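Local coordinates for peptidoglycan glycosyltransferase (Atopobium parvulum, PDB 4OVD), which is a penicillin-binding protein that combines a dimerisation domain with a larger penicillin-binding domain carrying the SxxK, SxN and KTG signature motifs, at residues S295-I300 and Q412-P417; T302-D307 and Q362-K367. All coordinates share one frame; numbering follows the deposited sequence.

Helix 298-307 and the turn leading into it illustrate how one structural element can serve a functional site at one end and plain packing at the other. Contact 1 joins its start, 295-300, to the loop 412-417. Contact 2 joins its last turns, 302-307, to the junction of helices 353-364 and 366-375. The two centres lie about 15 Å apart. Segment 295-300 carries the SxxK motif, and its Phe-297 makes contact 1, the more central, about 12 Å from the chain's centre against about 24 Å for contact 2. Ile-373 of helix 366-375 links them, touching Phe-297 and Ile-300 near one and Ile-304 at the other.

Contact 1: S295-I300 and Q412-P417; sequences SVFKVI and QGLAIP
Phe-297 meets Leu-414 and Ile-416 through the outer part of its ring, and the whole of this small buried interface is apolar. Leu-414 reaches in from the opposite direction with one methyl, CD2, which lies 3.9 Å from Phe-297 CZ and is equally near CE1. Ile-416 crosses the phenylalanine side chain at about a right angle and offers its terminal CD1, 4.1 Å from Phe-297 CE1. Both methyls approach the ring obliquely. They come from alternate residues of an extended segment, while Ala-415 between them forms a backbone hydrogen bond with Ile-393. The CB of Phe-297 already points at the loop, and CG anti to the backbone N (chi1 -157°) carries the ring on in that direction. Within its own segment one face of the ring is covered by Ile-300, whose CB stands 4.1 Å above the plane and over its centre; Ile-373 of helix 366-375 adds another apolar neighbour.

Phe-297 sits inside the SxxK motif of the penicillin-binding fold, whose serine and lysine are Ser-295 and Lys-298. The backbone here is a 3-10 turn running into helix 298-307, and the bond from Lys-298 N to Ser-295 O, 3.0 Å, ties the two motif residues together. Lys-298 NZ hydrogen-bonds to Ser-351 OG and Asn-353 OD1 of the SxN motif, whereas Ser-295 OG is held by Thr-493 N, next to the KTG motif that begins at Lys-490. The Ser-295 side chain also touches Lys-490.

On the loop side, Gly-413 N donates to Glu-292 OE2, and Leu-414 rests on Pro-293. Ile-416 pairs through its backbone with Tyr-291 and packs against Val-394 and Val-421, the latter in helix 418-429. A bound calcium ion lies about 11 Å from the Phe-297 side chain.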
ATOM      1  N   SER A 295       8.949  -7.437  -8.439  1.00 35.23           N
ATOM      2  CA  SER A 295       8.271  -7.251  -9.714  1.00 31.06           C
ATOM      3  C   SER A 295       7.069  -6.350  -9.771  1.00 31.91           C
ATOM      4  O   SER A 295       6.758  -5.804 -10.822  1.00 29.90           O
ATOM      5  CB  SER A 295       8.128  -8.627 -10.409  1.00 36.00           C
ATOM      6  OG  SER A 295       7.616  -9.538  -9.515  1.00 41.61           O
ATOM      7  N   VAL A 296       6.426  -6.098  -8.631  1.00 29.37           N
ATOM      8  CA  VAL A 296       5.311  -5.167  -8.634  1.00 33.81           C
ATOM      9  C   VAL A 296       5.854  -3.735  -9.021  1.00 31.48           C
ATOM     10  O   VAL A 296       5.118  -2.824  -9.498  1.00 34.31           O
ATOM     11  CB  VAL A 296       4.645  -5.359  -7.237  1.00 39.51           C
ATOM     12  CG1 VAL A 296       5.301  -4.527  -6.161  1.00 39.70           C
ATOM     13  CG2 VAL A 296       3.182  -5.174  -7.259  1.00 45.01           C
ATOM     14  N   PHE A 297       7.154  -3.531  -8.912  1.00 28.46           N
ATOM     15  CA  PHE A 297       7.731  -2.250  -9.234  1.00 33.85           C
ATOM     16  C   PHE A 297       7.790  -2.018 -10.787  1.00 34.20           C
ATOM     17  O   PHE A 297       8.001  -0.883 -11.237  1.00 32.88           O
ATOM     18  CB  PHE A 297       9.147  -2.228  -8.723  1.00 27.87           C
ATOM     19  CG  PHE A 297       9.702  -0.848  -8.487  1.00 32.16           C
ATOM     20  CD1 PHE A 297       9.265  -0.122  -7.397  1.00 31.58           C
ATOM     21  CD2 PHE A 297      10.611  -0.259  -9.385  1.00 29.05           C
ATOM     22  CE1 PHE A 297       9.758   1.151  -7.167  1.00 38.21           C
ATOM     23  CE2 PHE A 297      11.045   1.008  -9.185  1.00 37.02           C
ATOM     24  CZ  PHE A 297      10.669   1.702  -8.040  1.00 32.08           C
ATOM     25  N   LYS A 298       7.629  -3.077 -11.597  1.00 28.43           N
ATOM     26  CA  LYS A 298       7.815  -2.934 -13.037  1.00 28.66           C
ATOM     27  C   LYS A 298       6.823  -1.971 -13.689  1.00 30.87           C
ATOM     28  O   LYS A 298       7.058  -1.508 -14.765  1.00 30.49           O
ATOM     29  CB  LYS A 298       7.764  -4.269 -13.712  1.00 30.42           C
ATOM     30  CG  LYS A 298       8.859  -5.174 -13.228  1.00 30.10           C
ATOM     31  CD  LYS A 298       8.793  -6.510 -13.905  1.00 33.10           C
ATOM     32  CE  LYS A 298       9.765  -7.469 -13.241  1.00 36.66           C
ATOM     33  NZ  LYS A 298       9.739  -8.777 -13.864  1.00 38.16           N
ATOM     34  N   VAL A 299       5.721  -1.687 -13.033  1.00 28.45           N
ATOM     35  CA  VAL A 299       4.733  -0.722 -13.527  1.00 32.70           C
ATOM     36  C   VAL A 299       5.325   0.700 -13.482  1.00 33.57           C
ATOM     37  O   VAL A 299       5.032   1.548 -14.332  1.00 31.42           O
ATOM     38  CB  VAL A 299       3.496  -0.861 -12.652  1.00 33.54           C
ATOM     39  CG1 VAL A 299       2.588   0.337 -12.832  1.00 39.80           C
ATOM     40  CG2 VAL A 299       2.793  -2.177 -13.014  1.00 33.90           C
ATOM     41  N   ILE A 300       6.183   0.941 -12.488  1.00 29.79           N
ATOM     42  CA  ILE A 300       6.887   2.221 -12.355  1.00 32.79           C
ATOM     43  C   ILE A 300       7.923   2.350 -13.463  1.00 32.59           C
ATOM     44  O   ILE A 300       7.999   3.326 -14.162  1.00 28.28           O
ATOM     45  CB  ILE A 300       7.497   2.321 -10.927  1.00 29.82           C
ATOM     46  CG1 ILE A 300       6.302   2.447  -9.982  1.00 33.76           C
ATOM     47  CG2 ILE A 300       8.319   3.544 -10.752  1.00 29.50           C
ATOM     48  CD1 ILE A 300       6.541   2.068  -8.575  1.00 41.76           C
ATOM     49  N   GLN A 412      14.728  -4.502  -7.534  1.00 32.14           N
ATOM     50  CA  GLN A 412      15.792  -4.954  -6.633  1.00 34.73           C
ATOM     51  C   GLN A 412      16.728  -3.823  -6.377  1.00 33.90           C
ATOM     52  O   GLN A 412      16.823  -2.891  -7.165  1.00 33.17           O
ATOM     53  CB  GLN A 412      16.496  -6.188  -7.159  1.00 37.22           C
ATOM     54  CG  GLN A 412      15.453  -7.337  -7.241  1.00 38.62           C
ATOM     55  CD  GLN A 412      16.062  -8.729  -7.462  1.00 41.82           C
ATOM     56  OE1 GLN A 412      17.273  -8.908  -7.395  1.00 39.83           O
ATOM     57  NE2 GLN A 412      15.215  -9.696  -7.787  1.00 44.57           N
ATOM     58  N   GLY A 413      17.431  -3.901  -5.256  1.00 34.86           N
ATOM     59  CA  GLY A 413      18.384  -2.856  -4.866  1.00 38.77           C
ATOM     60  C   GLY A 413      17.822  -1.623  -4.159  1.00 39.81           C
ATOM     61  O   GLY A 413      18.485  -0.601  -4.091  1.00 37.18           O
ATOM     62  N   LEU A 414      16.571  -1.701  -3.702  1.00 32.72           N
ATOM     63  CA  LEU A 414      15.955  -0.678  -2.881  1.00 35.39           C
ATOM     64  C   LEU A 414      15.002  -1.385  -1.948  1.00 32.64           C
ATOM     65  O   LEU A 414      14.563  -2.464  -2.229  1.00 34.09           O
ATOM     66  CB  LEU A 414      15.133   0.337  -3.660  1.00 34.97           C
ATOM     67  CG  LEU A 414      14.184   0.079  -4.837  1.00 41.65           C
ATOM     68  CD1 LEU A 414      13.826  -1.305  -5.234  1.00 36.73           C
ATOM     69  CD2 LEU A 414      13.022   1.062  -4.945  1.00 41.65           C
ATOM     70  N   ALA A 415      14.621  -0.711  -0.884  1.00 31.59           N
ATOM     71  CA  ALA A 415      13.708  -1.286   0.071  1.00 29.98           C
ATOM     72  C   ALA A 415      12.808  -0.163   0.496  1.00 28.67           C
ATOM     73  O   ALA A 415      13.274   0.914   1.031  1.00 33.23           O
ATOM     74  CB  ALA A 415      14.492  -1.824   1.239  1.00 29.39           C
ATOM     75  N   ILE A 416      11.512  -0.421   0.353  1.00 27.46           N
ATOM     76  CA  ILE A 416      10.497   0.554   0.648  1.00 27.74           C
ATOM     77  C   ILE A 416       9.264  -0.101   1.214  1.00 29.62           C
ATOM     78  O   ILE A 416       9.058  -1.284   1.035  1.00 27.99           O
ATOM     79  CB  ILE A 416      10.101   1.300  -0.647  1.00 28.34           C
ATOM     80  CG1 ILE A 416       9.565   0.315  -1.676  1.00 31.27           C
ATOM     81  CG2 ILE A 416      11.276   2.140  -1.120  1.00 31.71           C
ATOM     82  CD1 ILE A 416       9.280   0.854  -3.087  1.00 35.49           C
ATOM     83  N   PRO A 417       8.435   0.675   1.890  1.00 31.14           N
ATOM     84  CA  PRO A 417       7.196   0.133   2.369  1.00 29.00           C
ATOM     85  C   PRO A 417       6.295   0.033   1.179  1.00 29.22           C
ATOM     86  O   PRO A 417       6.375   0.898   0.283  1.00 30.89           O
ATOM     87  CB  PRO A 417       6.675   1.230   3.325  1.00 33.70           C
ATOM     88  CG  PRO A 417       7.311   2.470   2.859  1.00 34.73           C
ATOM     89  CD  PRO A 417       8.633   2.079   2.304  1.00 34.86           C
TER

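Contact 2: T302-D307 and Q362-K367; sequences TSIGVD and QLIGDK
Ile-364 makes the whole contact from its side, setting two separate methyls against Ile-304 and Gly-305. Between the isoleucines the meeting is methyl to methyl, with Ile-304 CG2 4.0 Å from Ile-364 CG2 and the side chains crossing at about a right angle. In Ile-364, CG1 stands anti to the carbonyl carbon and beside the backbone N (chi1 -49°), which puts CG2 anti to that N; Ile-304 has the same branching. The CG1 branch of Ile-364 carries CD1 to 4.2 Å from Gly-305 N, a van der Waals approach of a methyl to the helix backbone. With no side chain on Gly-305, the methyl reaches that backbone directly, and the CA atoms of Gly-305 and Ile-364 are 5.9 Å apart, the nearest pair between the two segments.

Hydrogen bonds lie around the apolar patch. Ile-364 O accepts from Arg-368 NE, while Gly-365, with phi 94°, leaves helix 353-364 and is the N-cap residue of helix 366-375. Thr-302 OG1 is bonded to Glu-464 OE1, and Asp-307 OD1 to Thr-460 OG1.

Helix 298-307 is packed between the bend joining helices 353-364 and 366-375, with Ile-373 of helix 366-375 also touching Ile-304, and helix 458-474, where Val-306 rests on Thr-460 and Glu-464.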
ATOM      1  N   THR A 302       8.023   0.848 -16.355  1.00 26.54           N
ATOM      2  CA  THR A 302       7.452   1.020 -17.704  1.00 27.75           C
ATOM      3  C   THR A 302       6.784   2.362 -17.831  1.00 28.56           C
ATOM      4  O   THR A 302       6.808   2.968 -18.916  1.00 31.56           O
ATOM      5  CB  THR A 302       6.493  -0.130 -18.055  1.00 31.47           C
ATOM      6  OG1 THR A 302       5.606  -0.306 -16.952  1.00 31.60           O
ATOM      7  CG2 THR A 302       7.220  -1.438 -18.113  1.00 33.67           C
ATOM      8  N   SER A 303       6.127   2.817 -16.772  1.00 29.82           N
ATOM      9  CA  SER A 303       5.551   4.159 -16.811  1.00 32.74           C
ATOM     10  C   SER A 303       6.584   5.250 -17.136  1.00 35.25           C
ATOM     11  O   SER A 303       6.328   6.160 -17.930  1.00 31.89           O
ATOM     12  CB  SER A 303       4.922   4.490 -15.483  1.00 34.99           C
ATOM     13  OG  SER A 303       3.829   3.631 -15.341  1.00 35.49           O
ATOM     14  N   ILE A 304       7.741   5.182 -16.511  1.00 30.64           N
ATOM     15  CA  ILE A 304       8.781   6.149 -16.751  1.00 34.58           C
ATOM     16  C   ILE A 304       9.254   6.194 -18.208  1.00 34.69           C
ATOM     17  O   ILE A 304       9.411   7.277 -18.752  1.00 35.42           O
ATOM     18  CB  ILE A 304       9.967   5.876 -15.807  1.00 33.29           C
ATOM     19  CG1 ILE A 304       9.566   6.167 -14.378  1.00 31.15           C
ATOM     20  CG2 ILE A 304      11.150   6.762 -16.153  1.00 36.62           C
ATOM     21  CD1 ILE A 304      10.617   5.616 -13.386  1.00 34.56           C
ATOM     22  N   GLY A 305       9.458   5.020 -18.818  1.00 33.84           N
ATOM     23  CA  GLY A 305       9.864   4.922 -20.173  1.00 34.56           C
ATOM     24  C   GLY A 305       8.818   5.462 -21.122  1.00 33.71           C
ATOM     25  O   GLY A 305       9.080   6.296 -22.008  1.00 37.72           O
ATOM     26  N   VAL A 306       7.605   5.055 -20.879  1.00 32.22           N
ATOM     27  CA  VAL A 306       6.513   5.452 -21.731  1.00 33.20           C
ATOM     28  C   VAL A 306       6.279   6.941 -21.589  1.00 33.82           C
ATOM     29  O   VAL A 306       6.135   7.674 -22.561  1.00 37.46           O
ATOM     30  CB  VAL A 306       5.244   4.677 -21.352  1.00 33.13           C
ATOM     31  CG1 VAL A 306       4.021   5.297 -22.057  1.00 40.43           C
ATOM     32  CG2 VAL A 306       5.376   3.208 -21.725  1.00 33.00           C
ATOM     33  N   ASP A 307       6.295   7.425 -20.360  1.00 33.17           N
ATOM     34  CA  ASP A 307       6.032   8.831 -20.167  1.00 35.42           C
ATOM     35  C   ASP A 307       7.155   9.630 -20.752  1.00 39.87           C
ATOM     36  O   ASP A 307       6.980  10.776 -21.048  1.00 36.68           O
ATOM     37  CB  ASP A 307       5.847   9.214 -18.706  1.00 39.41           C
ATOM     38  CG  ASP A 307       5.002  10.511 -18.582  1.00 47.30           C
ATOM     39  OD1 ASP A 307       3.846  10.584 -19.153  1.00 44.10           O
ATOM     40  OD2 ASP A 307       5.512  11.430 -17.929  1.00 48.62           O
ATOM     41  N   GLN A 362      19.344   0.210 -21.658  1.00 39.33           N
ATOM     42  CA  GLN A 362      19.532   0.613 -23.043  1.00 40.25           C
ATOM     43  C   GLN A 362      18.663   1.761 -23.491  1.00 42.70           C
ATOM     44  O   GLN A 362      19.003   2.429 -24.443  1.00 41.94           O
ATOM     45  CB  GLN A 362      19.209  -0.569 -23.945  1.00 40.94           C
ATOM     46  CG  GLN A 362      20.056  -1.798 -23.634  1.00 52.48           C
ATOM     47  CD  GLN A 362      21.532  -1.557 -23.909  1.00 60.44           C
ATOM     48  OE1 GLN A 362      22.396  -1.807 -23.068  1.00 70.38           O
ATOM     49  NE2 GLN A 362      21.807  -0.975 -25.047  1.00 61.58           N
ATOM     50  N   LEU A 363      17.516   1.971 -22.859  1.00 37.68           N
ATOM     51  CA  LEU A 363      16.627   3.015 -23.329  1.00 41.63           C
ATOM     52  C   LEU A 363      16.400   4.136 -22.341  1.00 41.88           C
ATOM     53  O   LEU A 363      16.426   5.272 -22.746  1.00 37.08           O
ATOM     54  CB  LEU A 363      15.275   2.415 -23.658  1.00 42.01           C
ATOM     55  CG  LEU A 363      15.374   1.277 -24.693  1.00 50.10           C
ATOM     56  CD1 LEU A 363      14.029   0.638 -24.884  1.00 48.36           C
ATOM     57  CD2 LEU A 363      15.879   1.858 -26.010  1.00 55.66           C
ATOM     58  N   ILE A 364      16.117   3.826 -21.068  1.00 35.51           N
ATOM     59  CA  ILE A 364      15.780   4.906 -20.127  1.00 36.74           C
ATOM     60  C   ILE A 364      17.020   5.620 -19.678  1.00 35.44           C
ATOM     61  O   ILE A 364      17.108   6.855 -19.794  1.00 36.13           O
ATOM     62  CB  ILE A 364      14.965   4.403 -18.935  1.00 36.67           C
ATOM     63  CG1 ILE A 364      13.778   3.534 -19.436  1.00 36.45           C
ATOM     64  CG2 ILE A 364      14.517   5.562 -18.038  1.00 34.49           C
ATOM     65  CD1 ILE A 364      13.013   2.822 -18.330  1.00 36.14           C
ATOM     66  N   GLY A 365      17.982   4.891 -19.132  1.00 34.09           N
ATOM     67  CA  GLY A 365      19.189   5.554 -18.679  1.00 33.44           C
ATOM     68  C   GLY A 365      18.926   5.832 -17.217  1.00 42.34           C
ATOM     69  O   GLY A 365      17.783   6.052 -16.802  1.00 39.35           O
ATOM     70  N   ASP A 366      19.995   5.884 -16.433  1.00 39.05           N
ATOM     71  CA  ASP A 366      19.875   6.068 -14.991  1.00 45.93           C
ATOM     72  C   ASP A 366      19.296   7.400 -14.601  1.00 42.89           C
ATOM     73  O   ASP A 366      18.511   7.491 -13.695  1.00 39.63           O
ATOM     74  CB  ASP A 366      21.270   5.917 -14.356  1.00 43.62           C
ATOM     75  CG  ASP A 366      21.709   4.461 -14.335  1.00 53.65           C
ATOM     76  OD1 ASP A 366      20.854   3.560 -14.642  1.00 47.86           O
ATOM     77  OD2 ASP A 366      22.864   4.219 -13.961  1.00 49.30           O
ATOM     78  N   LYS A 367      19.720   8.433 -15.288  1.00 38.69           N
ATOM     79  CA  LYS A 367      19.235   9.776 -14.992  1.00 42.17           C
ATOM     80  C   LYS A 367      17.726   9.907 -15.094  1.00 42.66           C
ATOM     81  O   LYS A 367      17.107  10.424 -14.155  1.00 40.05           O
ATOM     82  CB  LYS A 367      19.905  10.798 -15.916  1.00 45.70           C
ATOM     83  CG  LYS A 367      19.379  12.216 -15.701  1.00 49.54           C
ATOM     84  CD  LYS A 367      20.306  13.242 -16.342  1.00 55.42           C
ATOM     85  CE  LYS A 367      19.634  14.594 -16.321  1.00 60.60           C
ATOM     86  NZ  LYS A 367      20.582  15.585 -16.826  1.00 74.17           N
TER